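Local coordinates for protein leucyl aminopeptidase (Trypanosoma brucei brucei, PDB 5NTD) that probably removes leucine and other residues from the N termini of peptides, an M17 aminopeptidase seen here with two manganese ions and bestatin bound, at residues D241-D246 with V382-N387; A32-N37 with R183-F188; E422-A427 with T488-H493. All blocks are in the same frame, centred on the assembly; numbering follows the deposited sequence.

Contact 1: D241-D246 with V382-N387; sequences DVICGD and VFHATN
His384 meets Ile243 and Asp241 at the end of its imidazole ring. CD1 of Ile243 lies 4.1 Å from CE1 of His384 and approaches the ring obliquely. The carboxylate of Asp241 stays further off, with OD2 4.4 Å from NE2 of His384. A water fills the step between them. It donates to Asp241 OD2 over 2.5 Å, a short bond. The same water is 2.9 Å from His384 NE2 and sits in the plane of the ring, at its edge.

The backbones stand well apart, with the CA atoms of Ile243 and His384 11.0 Å from each other, and long side chains span the distance. His384 holds CG anti to its backbone N (chi1 -178°), which sends the ring away from helix 374-387 toward strand 239-244. Ile243 turns CG1 to the side of its own N, and the extended chi2 of 176° carries CD1 forward to the ring.

The other ring nitrogen, His384 ND1, is hydrogen-bonded to the hydroxyl of Tyr253. Leu269 and Thr271 of the neighbouring strand 268-274 also touch the His384 side chain. Asp241 and Ile243 pair with that strand through backbone hydrogen bonds.

Strand 239-244 of the catalytic domain is thus joined to the helix by one van der Waals touch and one water bridge. Both ring nitrogens of the buried histidine have a polar partner, which restricts rotation of the ring. The nearby carboxylate, linked through the water, might favour a protonated imidazole.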
ATOM      1  N   ASP G 241       8.670 -10.652 -43.831  1.00 32.68           N
ATOM      2  CA  ASP G 241       9.341 -11.812 -43.214  1.00 34.11           C
ATOM      3  C   ASP G 241       8.765 -11.994 -41.782  1.00 35.39           C
ATOM      4  O   ASP G 241       8.731 -11.051 -41.012  1.00 34.92           O
ATOM      5  CB  ASP G 241      10.845 -11.586 -43.133  1.00 34.51           C
ATOM      6  CG  ASP G 241      11.576 -12.689 -42.368  1.00 36.04           C
ATOM      7  OD1 ASP G 241      11.388 -13.872 -42.734  1.00 35.98           O
ATOM      8  OD2 ASP G 241      12.382 -12.380 -41.435  1.00 35.43           O
ATOM      9  N   VAL G 242       8.354 -13.198 -41.468  1.00 33.41           N
ATOM     10  CA  VAL G 242       7.763 -13.512 -40.190  1.00 33.08           C
ATOM     11  C   VAL G 242       8.528 -14.625 -39.512  1.00 33.88           C
ATOM     12  O   VAL G 242       8.629 -15.728 -40.036  1.00 35.98           O
ATOM     13  CB  VAL G 242       6.305 -13.978 -40.326  1.00 33.31           C
ATOM     14  CG1 VAL G 242       5.715 -14.333 -38.965  1.00 34.18           C
ATOM     15  CG2 VAL G 242       5.455 -12.900 -40.974  1.00 32.44           C
ATOM     16  N   ILE G 243       9.022 -14.355 -38.315  1.00 33.13           N
ATOM     17  CA  ILE G 243       9.581 -15.403 -37.470  1.00 32.10           C
ATOM     18  C   ILE G 243       8.605 -15.615 -36.330  1.00 33.45           C
ATOM     19  O   ILE G 243       8.386 -14.726 -35.506  1.00 34.32           O
ATOM     20  CB  ILE G 243      10.965 -15.057 -36.948  1.00 31.66           C
ATOM     21  CG1 ILE G 243      11.812 -14.529 -38.098  1.00 31.05           C
ATOM     22  CG2 ILE G 243      11.612 -16.287 -36.332  1.00 32.01           C
ATOM     23  CD1 ILE G 243      13.176 -14.064 -37.675  1.00 31.28           C
ATOM     24  N   CYS G 244       8.054 -16.810 -36.257  1.00 33.75           N
ATOM     25  CA  CYS G 244       6.873 -17.088 -35.412  1.00 35.88           C
ATOM     26  C   CYS G 244       7.093 -18.121 -34.313  1.00 35.63           C
ATOM     27  O   CYS G 244       7.715 -19.155 -34.527  1.00 36.48           O
ATOM     28  CB  CYS G 244       5.702 -17.564 -36.257  1.00 36.18           C
ATOM     29  SG  CYS G 244       4.185 -17.816 -35.289  1.00 39.93           S
ATOM     30  N   GLY G 245       6.622 -17.776 -33.118  1.00 35.15           N
ATOM     31  CA  GLY G 245       6.518 -18.724 -32.002  1.00 33.86           C
ATOM     32  C   GLY G 245       7.788 -19.430 -31.632  1.00 32.56           C
ATOM     33  O   GLY G 245       8.826 -18.819 -31.409  1.00 35.34           O
ATOM     34  N   ASP G 246       7.726 -20.743 -31.604  1.00 32.16           N
ATOM     35  CA  ASP G 246       8.910 -21.544 -31.200  1.00 33.23           C
ATOM     36  C   ASP G 246      10.118 -21.375 -32.115  1.00 33.31           C
ATOM     37  O   ASP G 246      11.257 -21.548 -31.693  1.00 36.33           O
ATOM     38  CB  ASP G 246       8.532 -23.008 -31.045  1.00 35.23           C
ATOM     39  CG  ASP G 246       7.607 -23.253 -29.843  1.00 38.93           C
ATOM     40  OD1 ASP G 246       7.203 -22.296 -29.126  1.00 40.56           O
ATOM     41  OD2 ASP G 246       7.283 -24.432 -29.580  1.00 42.13           O
ATOM     42  N   VAL G 382      16.240  -4.659 -32.496  1.00 27.26           N
ATOM     43  CA  VAL G 382      17.345  -3.812 -33.009  1.00 27.38           C
ATOM     44  C   VAL G 382      18.552  -4.638 -33.422  1.00 28.01           C
ATOM     45  O   VAL G 382      19.250  -4.292 -34.368  1.00 28.86           O
ATOM     46  CB  VAL G 382      17.791  -2.686 -32.055  1.00 26.87           C
ATOM     47  CG1 VAL G 382      16.626  -1.774 -31.738  1.00 26.21           C
ATOM     48  CG2 VAL G 382      18.413  -3.230 -30.779  1.00 28.43           C
ATOM     49  N   PHE G 383      18.787  -5.749 -32.737  1.00 28.55           N
ATOM     50  CA  PHE G 383      19.865  -6.667 -33.172  1.00 29.21           C
ATOM     51  C   PHE G 383      19.508  -7.279 -34.534  1.00 29.84           C
ATOM     52  O   PHE G 383      20.339  -7.320 -35.433  1.00 28.45           O
ATOM     53  CB  PHE G 383      20.173  -7.793 -32.227  1.00 28.55           C
ATOM     54  CG  PHE G 383      21.408  -8.553 -32.626  1.00 29.20           C
ATOM     55  CD1 PHE G 383      22.682  -8.068 -32.301  1.00 30.44           C
ATOM     56  CD2 PHE G 383      21.320  -9.721 -33.378  1.00 29.24           C
ATOM     57  CE1 PHE G 383      23.848  -8.775 -32.680  1.00 30.31           C
ATOM     58  CE2 PHE G 383      22.467 -10.415 -33.750  1.00 28.98           C
ATOM     59  CZ  PHE G 383      23.728  -9.940 -33.412  1.00 28.97           C
ATOM     60  N   HIS G 384      18.272  -7.701 -34.652  1.00 29.34           N
ATOM     61  CA  HIS G 384      17.798  -8.223 -35.916  1.00 31.02           C
ATOM     62  C   HIS G 384      18.011  -7.202 -37.067  1.00 31.19           C
ATOM     63  O   HIS G 384      18.536  -7.525 -38.133  1.00 30.17           O
ATOM     64  CB  HIS G 384      16.320  -8.544 -35.839  1.00 32.27           C
ATOM     65  CG  HIS G 384      15.775  -9.136 -37.100  1.00 34.05           C
ATOM     66  ND1 HIS G 384      16.001 -10.450 -37.460  1.00 34.91           N
ATOM     67  CD2 HIS G 384      15.015  -8.595 -38.089  1.00 34.43           C
ATOM     68  CE1 HIS G 384      15.382 -10.697 -38.604  1.00 35.25           C
ATOM     69  NE2 HIS G 384      14.782  -9.588 -39.006  1.00 34.73           N
ATOM     70  N   ALA G 385      17.592  -5.974 -36.824  1.00 29.98           N
ATOM     71  CA  ALA G 385      17.679  -4.911 -37.840  1.00 30.15           C
ATOM     72  C   ALA G 385      19.124  -4.604 -38.201  1.00 29.37           C
ATOM     73  O   ALA G 385      19.425  -4.360 -39.364  1.00 31.37           O
ATOM     74  CB  ALA G 385      16.985  -3.639 -37.386  1.00 29.19           C
ATOM     75  N   THR G 386      19.986  -4.613 -37.219  1.00 27.87           N
ATOM     76  CA  THR G 386      21.375  -4.173 -37.424  1.00 28.61           C
ATOM     77  C   THR G 386      22.333  -5.311 -37.802  1.00 30.25           C
ATOM     78  O   THR G 386      23.483  -5.062 -38.143  1.00 31.32           O
ATOM     79  CB  THR G 386      21.958  -3.453 -36.193  1.00 27.72           C
ATOM     80  OG1 THR G 386      21.817  -4.285 -35.041  1.00 26.35           O
ATOM     81  CG2 THR G 386      21.239  -2.156 -35.992  1.00 27.50           C
ATOM     82  N   ASN G 387      21.859  -6.535 -37.725  1.00 29.35           N
ATOM     83  CA  ASN G 387      22.713  -7.695 -37.981  1.00 30.49           C
ATOM     84  C   ASN G 387      22.206  -8.704 -38.997  1.00 32.01           C
ATOM     85  O   ASN G 387      23.003  -9.365 -39.636  1.00 33.43           O
ATOM     86  CB  ASN G 387      22.977  -8.476 -36.696  1.00 31.11           C
ATOM     87  CG  ASN G 387      24.279  -9.282 -36.757  1.00 30.89           C
ATOM     88  OD1 ASN G 387      25.362  -8.725 -36.667  1.00 28.52           O
ATOM     89  ND2 ASN G 387      24.158 -10.588 -36.907  1.00 29.93           N
TER
HETATM   90  O   HOH W   1      13.728 -10.271 -41.617  1.00 44.83           O

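Contact 2: A32-N37 with R183-F188; sequences AAYESN and RLQVVF. Unlike the reference sequence in segment 32-37: Ala32 (reference Thr).
Tyr34 carries the whole contact from the helix side, meeting Val187 and Gln185 of strand 183-188. The apolar part is with Val187. CD2 of Tyr34 lies 3.9 Å from CG2 of Val187, and the two side chains cross at about a right angle. CG1 of Val187 turns to the start of the tyrosine side chain and is 4.2 Å from Tyr34 CB. One valine therefore meets both the ring and its stem. Tyr34 has CG anti to the backbone N (chi1 177°), which carries the ring out from the helix to the strand.

The second kind of contact is between ring and amide. NE2 of Gln185 comes to the ring edge, close to the ring plane, 3.7 Å from Tyr34 CE2. The amide plane is turned 63° from the ring. This is a van der Waals approach, and no hydrogen bond joins the two segments.

The amide nitrogen and the hydroxyl find their partners elsewhere. Gln185 NE2 is hydrogen-bonded to Gln38 OE1 and Asp142 OD1. The Tyr34 hydroxyl is bonded to the other carboxylate oxygen, Asp142 OD2. Asp142 thereby links the two polar ends, and together with Gln38 it holds the amide beside the ring.

Helix 31-38 follows directly on edge strand 26-30, so the contact packs it against the next strand of the same sheet. The Tyr34 ring continues across to strand 140-145, where it makes an edge-to-face contact with Phe144. On the other face of strand 183-188, Leu184, Val186 and Phe188 pack on helix 150-158. The strand is sandwiched between helices, as in an alpha/beta/alpha layered fold.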
ATOM      1  N   ALA G  32     -10.413  28.505 -53.306  1.00 36.00           N
ATOM      2  CA  ALA G  32     -10.708  28.765 -54.735  1.00 36.38           C
ATOM      3  C   ALA G  32     -11.234  27.504 -55.412  1.00 38.11           C
ATOM      4  O   ALA G  32     -12.223  27.538 -56.150  1.00 39.79           O
ATOM      5  CB  ALA G  32      -9.475  29.294 -55.474  1.00 37.47           C
ATOM      6  N   ALA G  33     -10.586  26.373 -55.180  1.00 38.50           N
ATOM      7  CA  ALA G  33     -11.048  25.113 -55.818  1.00 37.19           C
ATOM      8  C   ALA G  33     -12.459  24.772 -55.346  1.00 40.51           C
ATOM      9  O   ALA G  33     -13.295  24.226 -56.089  1.00 43.33           O
ATOM     10  CB  ALA G  33     -10.089  23.970 -55.536  1.00 37.54           C
ATOM     11  N   TYR G  34     -12.699  25.067 -54.075  1.00 40.11           N
ATOM     12  CA  TYR G  34     -14.009  24.801 -53.426  1.00 39.22           C
ATOM     13  C   TYR G  34     -15.130  25.677 -54.048  1.00 40.15           C
ATOM     14  O   TYR G  34     -16.206  25.163 -54.396  1.00 38.75           O
ATOM     15  CB  TYR G  34     -13.888  25.089 -51.924  1.00 37.98           C
ATOM     16  CG  TYR G  34     -15.151  24.931 -51.114  1.00 36.31           C
ATOM     17  CD1 TYR G  34     -16.059  25.974 -50.994  1.00 35.98           C
ATOM     18  CD2 TYR G  34     -15.404  23.771 -50.427  1.00 37.17           C
ATOM     19  CE1 TYR G  34     -17.215  25.845 -50.239  1.00 35.62           C
ATOM     20  CE2 TYR G  34     -16.563  23.627 -49.655  1.00 37.48           C
ATOM     21  CZ  TYR G  34     -17.453  24.672 -49.559  1.00 36.34           C
ATOM     22  OH  TYR G  34     -18.589  24.569 -48.787  1.00 35.64           O
ATOM     23  N   GLU G  35     -14.863  26.984 -54.141  1.00 40.37           N
ATOM     24  CA  GLU G  35     -15.753  27.965 -54.882  1.00 43.05           C
ATOM     25  C   GLU G  35     -16.066  27.472 -56.305  1.00 43.44           C
ATOM     26  O   GLU G  35     -17.216  27.433 -56.742  1.00 44.43           O
ATOM     27  CB  GLU G  35     -15.118  29.367 -54.988  1.00 40.13           C
ATOM     28  N   SER G  36     -15.030  26.990 -56.965  1.00 45.55           N
ATOM     29  CA  SER G  36     -15.158  26.441 -58.318  1.00 47.20           C
ATOM     30  C   SER G  36     -16.005  25.170 -58.391  1.00 46.48           C
ATOM     31  O   SER G  36     -16.813  24.992 -59.296  1.00 47.07           O
ATOM     32  CB  SER G  36     -13.769  26.180 -58.906  1.00 50.10           C
ATOM     33  OG  SER G  36     -13.848  25.405 -60.103  1.00 53.48           O
ATOM     34  N   ASN G  37     -15.791  24.252 -57.471  1.00 46.13           N
ATOM     35  CA  ASN G  37     -16.494  22.922 -57.539  1.00 45.85           C
ATOM     36  C   ASN G  37     -17.881  22.901 -56.934  1.00 45.56           C
ATOM     37  O   ASN G  37     -18.707  22.073 -57.267  1.00 48.09           O
ATOM     38  CB  ASN G  37     -15.614  21.812 -56.958  1.00 47.32           C
ATOM     39  CG  ASN G  37     -14.374  21.591 -57.803  1.00 51.24           C
ATOM     40  OD1 ASN G  37     -14.460  21.533 -59.041  1.00 58.86           O
ATOM     41  ND2 ASN G  37     -13.199  21.495 -57.162  1.00 50.83           N
ATOM     42  N   ARG G 183     -17.669  12.440 -42.763  1.00 35.30           N
ATOM     43  CA  ARG G 183     -16.674  12.779 -43.816  1.00 33.43           C
ATOM     44  C   ARG G 183     -16.255  14.256 -43.550  1.00 33.34           C
ATOM     45  O   ARG G 183     -17.086  15.093 -43.228  1.00 31.51           O
ATOM     46  CB  ARG G 183     -17.195  12.536 -45.248  1.00 33.04           C
ATOM     47  N   LEU G 184     -14.958  14.537 -43.598  1.00 32.20           N
ATOM     48  CA  LEU G 184     -14.448  15.887 -43.347  1.00 32.05           C
ATOM     49  C   LEU G 184     -13.717  16.419 -44.556  1.00 33.29           C
ATOM     50  O   LEU G 184     -12.787  15.800 -45.069  1.00 33.40           O
ATOM     51  CB  LEU G 184     -13.480  15.917 -42.161  1.00 32.80           C
ATOM     52  CG  LEU G 184     -14.013  15.359 -40.844  1.00 33.24           C
ATOM     53  CD1 LEU G 184     -12.926  15.391 -39.787  1.00 33.46           C
ATOM     54  CD2 LEU G 184     -15.229  16.147 -40.349  1.00 33.62           C
ATOM     55  N   GLN G 185     -14.143  17.582 -45.007  1.00 34.20           N
ATOM     56  CA  GLN G 185     -13.458  18.256 -46.121  1.00 34.15           C
ATOM     57  C   GLN G 185     -12.706  19.465 -45.581  1.00 31.02           C
ATOM     58  O   GLN G 185     -13.300  20.475 -45.244  1.00 29.65           O
ATOM     59  CB  GLN G 185     -14.424  18.685 -47.238  1.00 35.58           C
ATOM     60  CG  GLN G 185     -13.692  19.329 -48.424  1.00 37.47           C
ATOM     61  CD  GLN G 185     -14.568  19.553 -49.647  1.00 38.65           C
ATOM     62  OE1 GLN G 185     -14.113  19.345 -50.773  1.00 40.86           O
ATOM     63  NE2 GLN G 185     -15.788  20.032 -49.438  1.00 38.88           N
ATOM     64  N   VAL G 186     -11.394  19.324 -45.529  1.00 29.29           N
ATOM     65  CA  VAL G 186     -10.529  20.390 -45.060  1.00 29.10           C
ATOM     66  C   VAL G 186     -10.255  21.360 -46.224  1.00 30.35           C
ATOM     67  O   VAL G 186      -9.772  20.974 -47.287  1.00 30.12           O
ATOM     68  CB  VAL G 186      -9.196  19.849 -44.536  1.00 28.84           C
ATOM     69  CG1 VAL G 186      -8.239  20.978 -44.168  1.00 29.04           C
ATOM     70  CG2 VAL G 186      -9.453  18.971 -43.325  1.00 28.85           C
ATOM     71  N   VAL G 187     -10.564  22.621 -45.982  1.00 30.25           N
ATOM     72  CA  VAL G 187     -10.440  23.681 -46.985  1.00 28.76           C
ATOM     73  C   VAL G 187      -9.370  24.662 -46.572  1.00 27.96           C
ATOM     74  O   VAL G 187      -9.594  25.529 -45.743  1.00 26.38           O
ATOM     75  CB  VAL G 187     -11.761  24.427 -47.187  1.00 29.67           C
ATOM     76  CG1 VAL G 187     -11.649  25.367 -48.389  1.00 31.01           C
ATOM     77  CG2 VAL G 187     -12.906  23.444 -47.421  1.00 29.80           C
ATOM     78  N   PHE G 188      -8.196  24.492 -47.153  1.00 28.98           N
ATOM     79  CA  PHE G 188      -7.055  25.424 -46.884  1.00 31.00           C
ATOM     80  C   PHE G 188      -7.273  26.746 -47.606  1.00 32.09           C
ATOM     81  O   PHE G 188      -8.019  26.786 -48.585  1.00 35.06           O
ATOM     82  CB  PHE G 188      -5.730  24.844 -47.343  1.00 31.12           C
ATOM     83  CG  PHE G 188      -5.295  23.626 -46.562  1.00 32.55           C
ATOM     84  CD1 PHE G 188      -4.904  23.734 -45.232  1.00 33.64           C
ATOM     85  CD2 PHE G 188      -5.286  22.358 -47.162  1.00 32.98           C
ATOM     86  CE1 PHE G 188      -4.498  22.614 -44.509  1.00 33.42           C
ATOM     87  CE2 PHE G 188      -4.904  21.228 -46.437  1.00 32.95           C
ATOM     88  CZ  PHE G 188      -4.505  21.362 -45.118  1.00 33.40           C
TER

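Contact 3: E422-A427 with T488-H493; sequences EGAEAA and TGAHIH
Ile492 turns its longer branch toward Ala424, on the first turn of helix 422-435. From CB, CG1 leaves on the side of the backbone N (chi1 -57°), and CG2 takes the position anti to that N. CG1 comes within 4.1 Å of Ala424 CB. At the tip, CD1 lies 4.0 Å from the same methyl. CD1 also lies 4.0 Å from the backbone carbonyl oxygen, Ala424 O. The branch thus runs past the methyl and ends beside the helix backbone.

Ala490, two residues earlier on the strand, points to the same side. Its CB is 3.8 Å from Ala424 CB, methyl against methyl. Ala424 is therefore held by two alternate residues of strand 490-495. The small side chains let the backbones come close, with the CA atoms of Ala424 and Ala490 6.5 Å apart.

Val419 of strand 415-419 touches both Ala424 and Ile492, and Tyr517 of helix 511-519 also lies on Ile492. The intervening His491 points away from the helix and is hydrogen-bonded through NE2 to Asp398 OD2; His493 ND1 is hydrogen-bonded to Asp398 OD1. The next helix residue, Glu425, forms a salt bridge with Arg113 of a neighbouring subunit.

No hydrogen bond crosses between the two segments. They meet by van der Waals contact, mostly methyl on methyl, while the two histidines and Asp398 keep their polar interactions on the reverse face of the strand.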
ATOM      1  N   GLU G 422      23.974  13.976 -31.729  1.00 35.26           N
ATOM      2  CA  GLU G 422      23.293  15.282 -31.622  1.00 38.21           C
ATOM      3  C   GLU G 422      22.520  15.606 -32.924  1.00 35.73           C
ATOM      4  O   GLU G 422      21.391  16.080 -32.879  1.00 34.53           O
ATOM      5  CB  GLU G 422      24.305  16.395 -31.255  1.00 42.77           C
ATOM      6  CG  GLU G 422      23.805  17.650 -30.506  1.00 53.60           C
ATOM      7  CD  GLU G 422      22.986  18.613 -31.360  1.00 64.36           C
ATOM      8  OE1 GLU G 422      22.899  18.502 -32.587  1.00 80.63           O
ATOM      9  OE2 GLU G 422      22.386  19.527 -30.813  1.00 68.48           O
ATOM     10  N   GLY G 423      23.111  15.296 -34.072  1.00 32.52           N
ATOM     11  CA  GLY G 423      22.526  15.631 -35.390  1.00 31.59           C
ATOM     12  C   GLY G 423      21.192  14.944 -35.661  1.00 30.90           C
ATOM     13  O   GLY G 423      20.196  15.578 -36.042  1.00 31.82           O
ATOM     14  N   ALA G 424      21.174  13.649 -35.426  1.00 29.33           N
ATOM     15  CA  ALA G 424      19.939  12.843 -35.580  1.00 29.41           C
ATOM     16  C   ALA G 424      18.850  13.292 -34.585  1.00 29.94           C
ATOM     17  O   ALA G 424      17.672  13.406 -34.919  1.00 29.35           O
ATOM     18  CB  ALA G 424      20.226  11.377 -35.381  1.00 28.25           C
ATOM     19  N   GLU G 425      19.285  13.601 -33.378  1.00 29.68           N
ATOM     20  CA  GLU G 425      18.365  14.109 -32.340  1.00 29.48           C
ATOM     21  C   GLU G 425      17.688  15.422 -32.793  1.00 27.94           C
ATOM     22  O   GLU G 425      16.462  15.576 -32.748  1.00 26.50           O
ATOM     23  CB  GLU G 425      19.086  14.331 -31.029  1.00 29.46           C
ATOM     24  CG  GLU G 425      18.182  14.780 -29.909  1.00 32.24           C
ATOM     25  CD  GLU G 425      18.964  15.007 -28.635  1.00 34.75           C
ATOM     26  OE1 GLU G 425      19.258  14.027 -27.951  1.00 37.57           O
ATOM     27  OE2 GLU G 425      19.262  16.162 -28.310  1.00 37.18           O
ATOM     28  N   ALA G 426      18.504  16.349 -33.257  1.00 27.64           N
ATOM     29  CA  ALA G 426      18.007  17.676 -33.714  1.00 28.35           C
ATOM     30  C   ALA G 426      17.056  17.548 -34.888  1.00 26.91           C
ATOM     31  O   ALA G 426      16.056  18.222 -34.980  1.00 26.07           O
ATOM     32  CB  ALA G 426      19.177  18.590 -34.094  1.00 30.22           C
ATOM     33  N   ALA G 427      17.367  16.611 -35.758  1.00 27.11           N
ATOM     34  CA  ALA G 427      16.509  16.339 -36.923  1.00 26.76           C
ATOM     35  C   ALA G 427      15.154  15.771 -36.522  1.00 26.69           C
ATOM     36  O   ALA G 427      14.128  16.174 -37.046  1.00 27.81           O
ATOM     37  CB  ALA G 427      17.213  15.379 -37.893  1.00 26.72           C
ATOM     38  N   THR G 488      27.280   1.233 -36.983  1.00 34.16           N
ATOM     39  CA  THR G 488      28.038   2.401 -36.509  1.00 33.87           C
ATOM     40  C   THR G 488      27.310   3.737 -36.752  1.00 33.04           C
ATOM     41  O   THR G 488      27.903   4.809 -36.698  1.00 32.33           O
ATOM     42  CB  THR G 488      29.400   2.479 -37.213  1.00 34.32           C
ATOM     43  OG1 THR G 488      29.158   2.656 -38.606  1.00 35.21           O
ATOM     44  CG2 THR G 488      30.220   1.210 -36.983  1.00 34.03           C
ATOM     45  N   GLY G 489      26.011   3.656 -37.004  1.00 31.88           N
ATOM     46  CA  GLY G 489      25.218   4.844 -37.370  1.00 29.69           C
ATOM     47  C   GLY G 489      24.492   5.475 -36.216  1.00 31.41           C
ATOM     48  O   GLY G 489      24.805   5.261 -35.049  1.00 33.24           O
ATOM     49  N   ALA G 490      23.446   6.209 -36.549  1.00 31.62           N
ATOM     50  CA  ALA G 490      22.669   6.948 -35.569  1.00 30.05           C
ATOM     51  C   ALA G 490      21.554   6.070 -35.043  1.00 30.70           C
ATOM     52  O   ALA G 490      20.869   5.390 -35.783  1.00 30.65           O
ATOM     53  CB  ALA G 490      22.106   8.222 -36.173  1.00 29.49           C
ATOM     54  N   HIS G 491      21.363   6.120 -33.742  1.00 30.81           N
ATOM     55  CA  HIS G 491      20.258   5.379 -33.101  1.00 30.39           C
ATOM     56  C   HIS G 491      19.337   6.334 -32.348  1.00 29.35           C
ATOM     57  O   HIS G 491      19.778   7.062 -31.473  1.00 29.13           O
ATOM     58  CB  HIS G 491      20.775   4.329 -32.144  1.00 31.19           C
ATOM     59  CG  HIS G 491      19.692   3.669 -31.364  1.00 33.26           C
ATOM     60  ND1 HIS G 491      19.737   3.520 -30.006  1.00 32.75           N
ATOM     61  CD2 HIS G 491      18.501   3.150 -31.758  1.00 35.73           C
ATOM     62  CE1 HIS G 491      18.625   2.940 -29.593  1.00 33.84           C
ATOM     63  NE2 HIS G 491      17.854   2.715 -30.634  1.00 33.45           N
ATOM     64  N   ILE G 492      18.082   6.334 -32.752  1.00 27.10           N
ATOM     65  CA  ILE G 492      17.067   7.178 -32.169  1.00 26.46           C
ATOM     66  C   ILE G 492      16.032   6.314 -31.447  1.00 26.23           C
ATOM     67  O   ILE G 492      15.302   5.568 -32.077  1.00 26.15           O
ATOM     68  CB  ILE G 492      16.316   8.005 -33.216  1.00 26.30           C
ATOM     69  CG1 ILE G 492      17.298   8.874 -34.029  1.00 27.01           C
ATOM     70  CG2 ILE G 492      15.282   8.909 -32.532  1.00 26.28           C
ATOM     71  CD1 ILE G 492      16.685   9.512 -35.259  1.00 27.13           C
ATOM     72  N   HIS G 493      16.008   6.432 -30.122  1.00 25.62           N
ATOM     73  CA  HIS G 493      15.028   5.743 -29.308  1.00 25.13           C
ATOM     74  C   HIS G 493      13.923   6.722 -28.942  1.00 24.74           C
ATOM     75  O   HIS G 493      14.172   7.757 -28.358  1.00 25.91           O
ATOM     76  CB  HIS G 493      15.674   5.155 -28.063  1.00 25.95           C
ATOM     77  CG  HIS G 493      14.681   4.720 -27.022  1.00 26.82           C
ATOM     78  ND1 HIS G 493      13.737   3.746 -27.252  1.00 26.65           N
ATOM     79  CD2 HIS G 493      14.452   5.172 -25.770  1.00 27.34           C
ATOM     80  CE1 HIS G 493      12.975   3.609 -26.188  1.00 26.90           C
ATOM     81  NE2 HIS G 493      13.402   4.452 -25.267  1.00 27.42           N
TER

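How the contacts relate
From the N terminus, contact 2 closes first, bringing 183-188 back to 32-37 across 145 intervening residues. It belongs to the N-terminal six-stranded sheet. Contact 1 then closes a loop of 135 residues within the catalytic domain, between an outlying strand and helix 374-387. Contact 3 comes last, with a shorter loop of 60 residues, joining helix 422-435 to strand 490-495. The three loops follow in series; none nests or crosses. Contacts 1 and 3 reach the same catalytic sheet through different strands, with centres about 23 Å apart and nearest atoms about 5 Å apart. Contact 2 stands apart, its centre about 45 Å from that of contact 1 and about 39 Å from that of contact 3.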